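Local coordinates for protein adenosylmethionine-8-amino-7-oxononanoate aminotransferase (Methanocaldococcus jannaschii, PDB 6ZHK) that probably catalyses the pyridoxal-phosphate-dependent transfer of an amino group from S-adenosylmethionine to 8-amino-7-oxononanoate in biotin biosynthesis, at residues E407-P410 and Y411-A415; K358-V361 and I362-I365; L324-F327 and G328-K331. All coordinates share one frame; numbering follows the deposited sequence. Where two conformers were deposited one is given.

Contact 1 (E407-P410 and Y411-A415)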
loop_
_atom_site.group_PDB
_atom_site.type_symbol
_atom_site.label_atom_id
_atom_site.label_comp_id
_atom_site.label_asym_id
_atom_site.label_seq_id
_atom_site.Cartn_x
_atom_site.Cartn_y
_atom_site.Cartn_z
ATOM N N GLU A 407 -8.752 -7.475 36.696
ATOM C CA GLU A 407 -8.959 -8.644 35.852
ATOM C C GLU A 407 -9.714 -8.261 34.579
ATOM O O GLU A 407 -10.746 -7.617 34.653
ATOM C CB GLU A 407 -9.748 -9.690 36.633
ATOM C CG GLU A 407 -10.466 -10.702 35.766
ATOM C CD GLU A 407 -11.529 -11.485 36.505
ATOM O OE1 GLU A 407 -11.921 -11.010 37.578
ATOM O OE2 GLU A 407 -11.973 -12.565 36.007
ATOM N N PRO A 408 -9.223 -8.653 33.379
ATOM C CA PRO A 408 -9.961 -8.454 32.131
ATOM C C PRO A 408 -11.224 -9.292 31.880
ATOM O O PRO A 408 -11.426 -10.368 32.436
ATOM C CB PRO A 408 -8.920 -8.811 31.063
ATOM C CG PRO A 408 -7.999 -9.820 31.769
ATOM C CD PRO A 408 -7.893 -9.234 33.160
ATOM N N TYR A 409 -12.080 -8.773 31.002
ATOM C CA TYR A 409 -13.105 -9.575 30.376
ATOM C C TYR A 409 -12.425 -10.486 29.368
ATOM O O TYR A 409 -11.449 -10.082 28.752
ATOM C CB TYR A 409 -14.152 -8.679 29.691
ATOM C CG TYR A 409 -14.945 -7.813 30.638
ATOM C CD1 TYR A 409 -16.085 -8.296 31.277
ATOM C CD2 TYR A 409 -14.504 -6.539 30.955
ATOM C CE1 TYR A 409 -16.791 -7.503 32.164
ATOM C CE2 TYR A 409 -15.225 -5.725 31.812
ATOM C CZ TYR A 409 -16.363 -6.213 32.429
ATOM O OH TYR A 409 -17.035 -5.378 33.270
ATOM N N PRO A 410 -12.900 -11.740 29.221
ATOM C CA PRO A 410 -12.404 -12.645 28.184
ATOM C C PRO A 410 -12.488 -12.032 26.787
ATOM O O PRO A 410 -13.348 -11.210 26.507
ATOM C CB PRO A 410 -13.360 -13.849 28.208
ATOM C CG PRO A 410 -14.283 -13.641 29.415
ATOM C CD PRO A 410 -13.910 -12.335 30.093
ATOM N N TYR A 411 -11.596 -12.439 25.893
ATOM C CA TYR A 411 -11.627 -11.888 24.539
ATOM C C TYR A 411 -13.030 -12.036 23.950
ATOM O O TYR A 411 -13.560 -11.101 23.340
ATOM C CB TYR A 411 -10.615 -12.599 23.633
ATOM C CG TYR A 411 -10.439 -11.980 22.267
ATOM C CD1 TYR A 411 -10.001 -10.675 22.111
ATOM C CD2 TYR A 411 -10.694 -12.714 21.112
ATOM C CE1 TYR A 411 -9.858 -10.099 20.843
ATOM C CE2 TYR A 411 -10.522 -12.168 19.843
ATOM C CZ TYR A 411 -10.094 -10.860 19.713
ATOM O OH TYR A 411 -9.906 -10.301 18.484
ATOM N N GLY A 412 -13.625 -13.219 24.138
ATOM C CA GLY A 412 -14.855 -13.576 23.451
ATOM C C GLY A 412 -16.045 -12.752 23.926
ATOM O O GLY A 412 -17.080 -12.743 23.277
ATOM N N TYR A 413 -15.856 -12.007 25.029
ATOM C CA TYR A 413 -16.940 -11.277 25.650
ATOM C C TYR A 413 -17.214 -9.966 24.912
ATOM O O TYR A 413 -18.336 -9.441 24.973
ATOM C CB TYR A 413 -16.630 -11.077 27.130
ATOM C CG TYR A 413 -17.798 -10.552 27.925
ATOM C CD1 TYR A 413 -18.862 -11.379 28.254
ATOM C CD2 TYR A 413 -17.843 -9.217 28.327
ATOM C CE1 TYR A 413 -19.936 -10.901 28.994
ATOM C CE2 TYR A 413 -18.894 -8.736 29.101
ATOM C CZ TYR A 413 -19.954 -9.577 29.415
ATOM O OH TYR A 413 -21.023 -9.104 30.127
ATOM N N LYS A 414 -16.206 -9.456 24.175
ATOM C CA LYS A 414 -16.380 -8.244 23.367
ATOM C C LYS A 414 -16.867 -7.081 24.225
ATOM O O LYS A 414 -17.816 -6.373 23.858
ATOM C CB LYS A 414 -17.346 -8.508 22.200
ATOM C CG LYS A 414 -16.854 -9.586 21.224
ATOM C CD LYS A 414 -17.811 -9.918 20.071
ATOM C CE LYS A 414 -17.895 -8.855 18.991
ATOM N NZ LYS A 414 -19.040 -9.078 18.067
ATOM N N ALA A 415 -16.224 -6.867 25.382
ATOM C CA ALA A 415 -16.741 -5.825 26.264
ATOM C C ALA A 415 -16.744 -4.448 25.603
ATOM O O ALA A 415 -17.690 -3.673 25.761
ATOM C CB ALA A 415 -15.992 -5.793 27.570
HETATM O O HOH W 1 -13.856 -8.235 25.930
#
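Tyr-409 and Tyr-413 set their rings almost parallel, planes 8° apart, at the turn that leads into helix 415-425. The rings are slid until they barely overlap: their centroids lie 5.3 Å apart, and Tyr-409 CD1 meets both CD2 and CE2 of Tyr-413, each at 3.6 Å. The methyl group of Ala-415 adds an off-centre CH-pi contact, its CB 4.2 Å from the Tyr-409 centroid, and also meets the edge of the Tyr-413 ring in plane. Tyr-409 and Ala-415 are buried, with Leu-399 of strand 394-399 touching both. The side of Pro-410 is looser: its exposed ring brings CG only to 4.2 Å from Tyr-413 CB. Tyr-411 OH bonds to Tyr-334 OH of the second subunit, its side chain about 7 Å from that of Tyr-25, a probable substrate-recognition residue. Pro-410 O accepts Tyr-413 N at 3.0 Å, the donor standing well above the carbonyl plane, and a hydrogen bond from a water that in turn accepts Ala-415 N at 2.8 Å. One carbonyl thus secures both the 3-10 turn and, through water, the helix start; Tyr-409 OH and Tyr-413 OH bond to Leu-466 O and Asp-465 O, which implies that the pair also tethers the C-terminal end.

Contact 2 (K358-V361 and I362-I365)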
loop_
_atom_site.group_PDB
_atom_site.type_symbol
_atom_site.label_atom_id
_atom_site.label_comp_id
_atom_site.label_asym_id
_atom_site.label_seq_id
_atom_site.Cartn_x
_atom_site.Cartn_y
_atom_site.Cartn_z
ATOM N N LYS A 358 -2.667 27.999 7.895
ATOM C CA LYS A 358 -3.585 29.128 7.787
ATOM C C LYS A 358 -4.559 29.205 8.969
ATOM O O LYS A 358 -5.041 30.299 9.268
ATOM C CB LYS A 358 -4.302 29.113 6.430
ATOM N N GLU A 359 -4.893 28.084 9.649
ATOM C CA GLU A 359 -5.878 28.160 10.729
ATOM C C GLU A 359 -5.234 27.956 12.104
ATOM O O GLU A 359 -5.933 27.781 13.126
ATOM C CB GLU A 359 -7.072 27.215 10.507
ATOM C CG GLU A 359 -7.762 27.331 9.132
ATOM C CD GLU A 359 -8.039 28.707 8.491
ATOM O OE1 GLU A 359 -8.166 29.707 9.215
ATOM O OE2 GLU A 359 -8.163 28.787 7.255
ATOM N N ASN A 360 -3.897 27.904 12.140
ATOM C CA ASN A 360 -3.210 27.801 13.412
ATOM C C ASN A 360 -3.757 26.616 14.242
ATOM O O ASN A 360 -4.047 26.713 15.444
ATOM C CB ASN A 360 -3.195 29.182 14.077
ATOM C CG ASN A 360 -2.087 29.411 15.090
ATOM O OD1 ASN A 360 -1.024 28.778 15.060
ATOM N ND2 ASN A 360 -2.322 30.334 16.008
ATOM N N VAL A 361 -3.814 25.442 13.587
ATOM C CA VAL A 361 -4.459 24.286 14.166
ATOM C C VAL A 361 -3.847 23.856 15.501
ATOM O O VAL A 361 -4.586 23.544 16.451
ATOM C CB VAL A 361 -4.509 23.133 13.137
ATOM C CG1 VAL A 361 -5.046 21.888 13.806
ATOM C CG2 VAL A 361 -5.403 23.559 11.967
ATOM N N ILE A 362 -2.510 23.749 15.564
ATOM C CA ILE A 362 -1.893 23.162 16.750
ATOM C C ILE A 362 -2.135 24.073 17.958
ATOM O O ILE A 362 -2.453 23.561 19.031
ATOM C CB ILE A 362 -0.395 22.839 16.530
ATOM C CG1 ILE A 362 -0.217 21.859 15.361
ATOM C CG2 ILE A 362 0.341 22.387 17.815
ATOM C CD1 ILE A 362 -0.933 20.589 15.549
ATOM N N GLU A 363 -2.075 25.400 17.783
ATOM C CA GLU A 363 -2.396 26.263 18.923
ATOM C C GLU A 363 -3.878 26.163 19.282
ATOM O O GLU A 363 -4.217 26.079 20.471
ATOM C CB GLU A 363 -1.961 27.714 18.713
ATOM C CG GLU A 363 -0.475 27.845 18.425
ATOM C CD GLU A 363 0.081 29.261 18.539
ATOM O OE1 GLU A 363 1.096 29.424 19.254
ATOM O OE2 GLU A 363 -0.470 30.194 17.879
ATOM N N ASN A 364 -4.760 26.040 18.279
ATOM C CA ASN A 364 -6.209 26.126 18.516
ATOM C C ASN A 364 -6.760 24.857 19.147
ATOM O O ASN A 364 -7.767 24.916 19.835
ATOM C CB ASN A 364 -7.021 26.666 17.324
ATOM C CG ASN A 364 -6.615 28.076 16.924
ATOM O OD1 ASN A 364 -6.156 28.865 17.751
ATOM N ND2 ASN A 364 -6.741 28.431 15.658
ATOM N N ILE A 365 -6.075 23.706 18.995
ATOM C CA ILE A 365 -6.632 22.514 19.619
ATOM C C ILE A 365 -6.269 22.431 21.101
ATOM O O ILE A 365 -6.813 21.593 21.803
ATOM C CB ILE A 365 -6.279 21.181 18.908
ATOM C CG1 ILE A 365 -4.782 20.839 19.042
ATOM C CG2 ILE A 365 -6.748 21.184 17.449
ATOM C CD1 ILE A 365 -4.343 19.624 18.201
HETATM O O HOH W 2 -0.513 26.250 15.306
#
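Asn-360 and Glu-363 meet through flat groups that do not lie flat on each other: amide and carboxylate planes are turned 55° apart. At the edge of the amide, close to its plane, sits Glu-363 OE2, which accepts a hydrogen bond from Asn-360 ND2 on its anti lone pair, at 2.6 Å and with an N-H...O angle of 157°. The other arm of the amide, Asn-360 OD1, accepts a hydrogen bond from a water at 2.6 Å, and the same water accepts Glu-363 N at 3.0 Å. With its CG anti to the backbone N (chi1 -156°), Asn-360 swings the amide across the extended Glu-363 chain, where both groups are exposed to solvent. A second amide, that of Asn-364, brings ND2 to 2.7 Å from Glu-359 O. The segment is a tight helix-to-helix junction: helix 343-358 ends, Asn-360 takes left-handed backbone angles at the N-cap position, and helix 361-364 starts at once. The side chain at the N-cap makes no capping bond itself; it touches the helix's main chain through water, from OD1 to Glu-363 N, and the Glu-363 carboxylate directly through ND2. Helical bonding begins with Asn-364 N to Asn-360 O at 3.0 Å, followed by Ile-365 N to Val-361 O, also 3.0 Å. The carboxylate of Glu-363, in the first turn, would be expected to suit the positive end of the helix. The inner side is apolar. Val-361, buried against Phe-356, Phe-67 and Leu-443, offers its CG1 to Ile-365 CG2 at 4.1 Å, and Ile-365 itself packs on Phe-393.

Contact 3 (L324-F327 and G328-K331)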
loop_
_atom_site.group_PDB
_atom_site.type_symbol
_atom_site.label_atom_id
_atom_site.label_comp_id
_atom_site.label_asym_id
_atom_site.label_seq_id
_atom_site.Cartn_x
_atom_site.Cartn_y
_atom_site.Cartn_z
ATOM N N LEU A 324 23.819 6.562 -3.237
ATOM C CA LEU A 324 24.336 7.290 -4.403
ATOM C C LEU A 324 25.511 6.530 -5.007
ATOM O O LEU A 324 26.403 6.068 -4.268
ATOM C CB LEU A 324 24.813 8.675 -3.920
ATOM C CG LEU A 324 23.705 9.574 -3.411
ATOM C CD1 LEU A 324 24.262 10.904 -2.845
ATOM C CD2 LEU A 324 22.689 9.853 -4.505
ATOM N N GLY A 325 25.572 6.559 -6.340
ATOM C CA GLY A 325 26.667 5.967 -7.098
ATOM C C GLY A 325 26.359 5.947 -8.597
ATOM O O GLY A 325 25.364 6.505 -9.034
ATOM N N GLU A 326 27.189 5.259 -9.386
ATOM C CA GLU A 326 26.937 5.181 -10.810
ATOM C C GLU A 326 25.866 4.118 -11.018
ATOM O O GLU A 326 25.763 3.192 -10.217
ATOM C CB GLU A 326 28.241 4.774 -11.486
ATOM C CG GLU A 326 29.136 5.991 -11.616
ATOM C CD GLU A 326 30.235 5.720 -12.622
ATOM O OE1 GLU A 326 29.925 5.471 -13.836
ATOM O OE2 GLU A 326 31.399 5.707 -12.186
ATOM N N PHE A 327 25.097 4.242 -12.091
ATOM C CA PHE A 327 24.009 3.308 -12.307
ATOM C C PHE A 327 24.483 1.859 -12.177
ATOM O O PHE A 327 23.797 1.028 -11.549
ATOM C CB PHE A 327 23.390 3.502 -13.685
ATOM C CG PHE A 327 22.184 2.629 -13.943
ATOM C CD1 PHE A 327 20.921 3.036 -13.517
ATOM C CD2 PHE A 327 22.313 1.420 -14.633
ATOM C CE1 PHE A 327 19.809 2.240 -13.764
ATOM C CE2 PHE A 327 21.206 0.640 -14.912
ATOM C CZ PHE A 327 19.957 1.029 -14.432
ATOM N N GLY A 328 25.624 1.529 -12.811
ATOM C CA GLY A 328 26.027 0.123 -12.923
ATOM C C GLY A 328 26.542 -0.451 -11.593
ATOM O O GLY A 328 26.775 -1.647 -11.467
ATOM N N GLU A 329 26.757 0.414 -10.601
ATOM C CA GLU A 329 27.094 -0.090 -9.279
ATOM C C GLU A 329 25.859 -0.708 -8.596
ATOM O O GLU A 329 26.005 -1.378 -7.579
ATOM C CB GLU A 329 27.609 1.038 -8.375
ATOM C CG GLU A 329 28.918 1.650 -8.833
ATOM C CD GLU A 329 29.388 2.702 -7.840
ATOM O OE1 GLU A 329 29.869 2.358 -6.766
ATOM O OE2 GLU A 329 29.161 3.862 -8.097
ATOM N N SER A 330 24.642 -0.411 -9.090
ATOM C CA SER A 330 23.427 -1.030 -8.565
ATOM C C SER A 330 23.286 -0.822 -7.049
ATOM O O SER A 330 22.933 -1.735 -6.293
ATOM C CB SER A 330 23.392 -2.481 -9.069
ATOM O OG SER A 330 22.335 -3.184 -8.519
ATOM N N LYS A 331 23.482 0.441 -6.605
ATOM C CA LYS A 331 23.336 0.829 -5.211
ATOM C C LYS A 331 21.980 1.502 -4.912
ATOM O O LYS A 331 21.728 1.827 -3.766
ATOM C CB LYS A 331 24.390 1.864 -4.834
ATOM C CG LYS A 331 25.794 1.284 -4.860
ATOM C CD LYS A 331 26.842 2.337 -4.702
ATOM C CE LYS A 331 26.834 2.901 -3.306
ATOM N NZ LYS A 331 27.730 4.079 -3.196
HETATM O O HOH W 3 23.548 2.523 -8.792
#
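Phe-327 and Gly-328 form the bend of a surface loop that doubles back through a 3-10 turn, its two arms running 150° apart. Phe-327 O accepts Ser-330 N at 3.0 Å, and one residue earlier Glu-326 O accepts Glu-329 N, also at 3.0 Å; in both bonds the donor stands well above the carbonyl plane. Phe-327 throws its ring outward, CG anti to the backbone N (chi1 -176°), where it stacks on Tyr-411 of the second subunit, while its N bonds to Glu-30 of that subunit. Gly-328, peptide-linked to it, makes the corner without a side chain. The arms are joined further down by side chains that reach back to main chain. Glu-329 OE2 takes Glu-326 N at 2.7 Å in a nearly straight bond and lies 3.4 Å from CA of Gly-325, which has no side chain to obstruct it. Lys-331 crosses to the start of the other arm, its chain bent at chi3, and donates from NZ to Leu-324 O. A methionine in place of Lys-331 would probably leave Leu-324 O without this charged donor and the open end of the loop less firmly joined. That bond is short, with NZ 2.6 Å from Leu-324 O and tilted 25° from the carbonyl plane.

Overall arrangement
All three contacts are tight bends containing a residue with left-handed backbone angles, Lys-414, Asn-360 and Ser-330, yet each environment gives the bend a different chemistry. Contact 1 is partly buried and mainly aromatic; contact 2, also partly buried, pairs an apolar inner side with a polar rim where two helices join; contact 3 lies wholly at the surface and combines main-chain turn bonds with side chains that bond back to main chain. They share no helix or strand and do not touch within the chain, the centres of contacts 1 and 3 being about 55 Å apart across it. The dimer changes that: contact 1 of one subunit meets contact 3 of the other, whereas contact 2 meets no other chain.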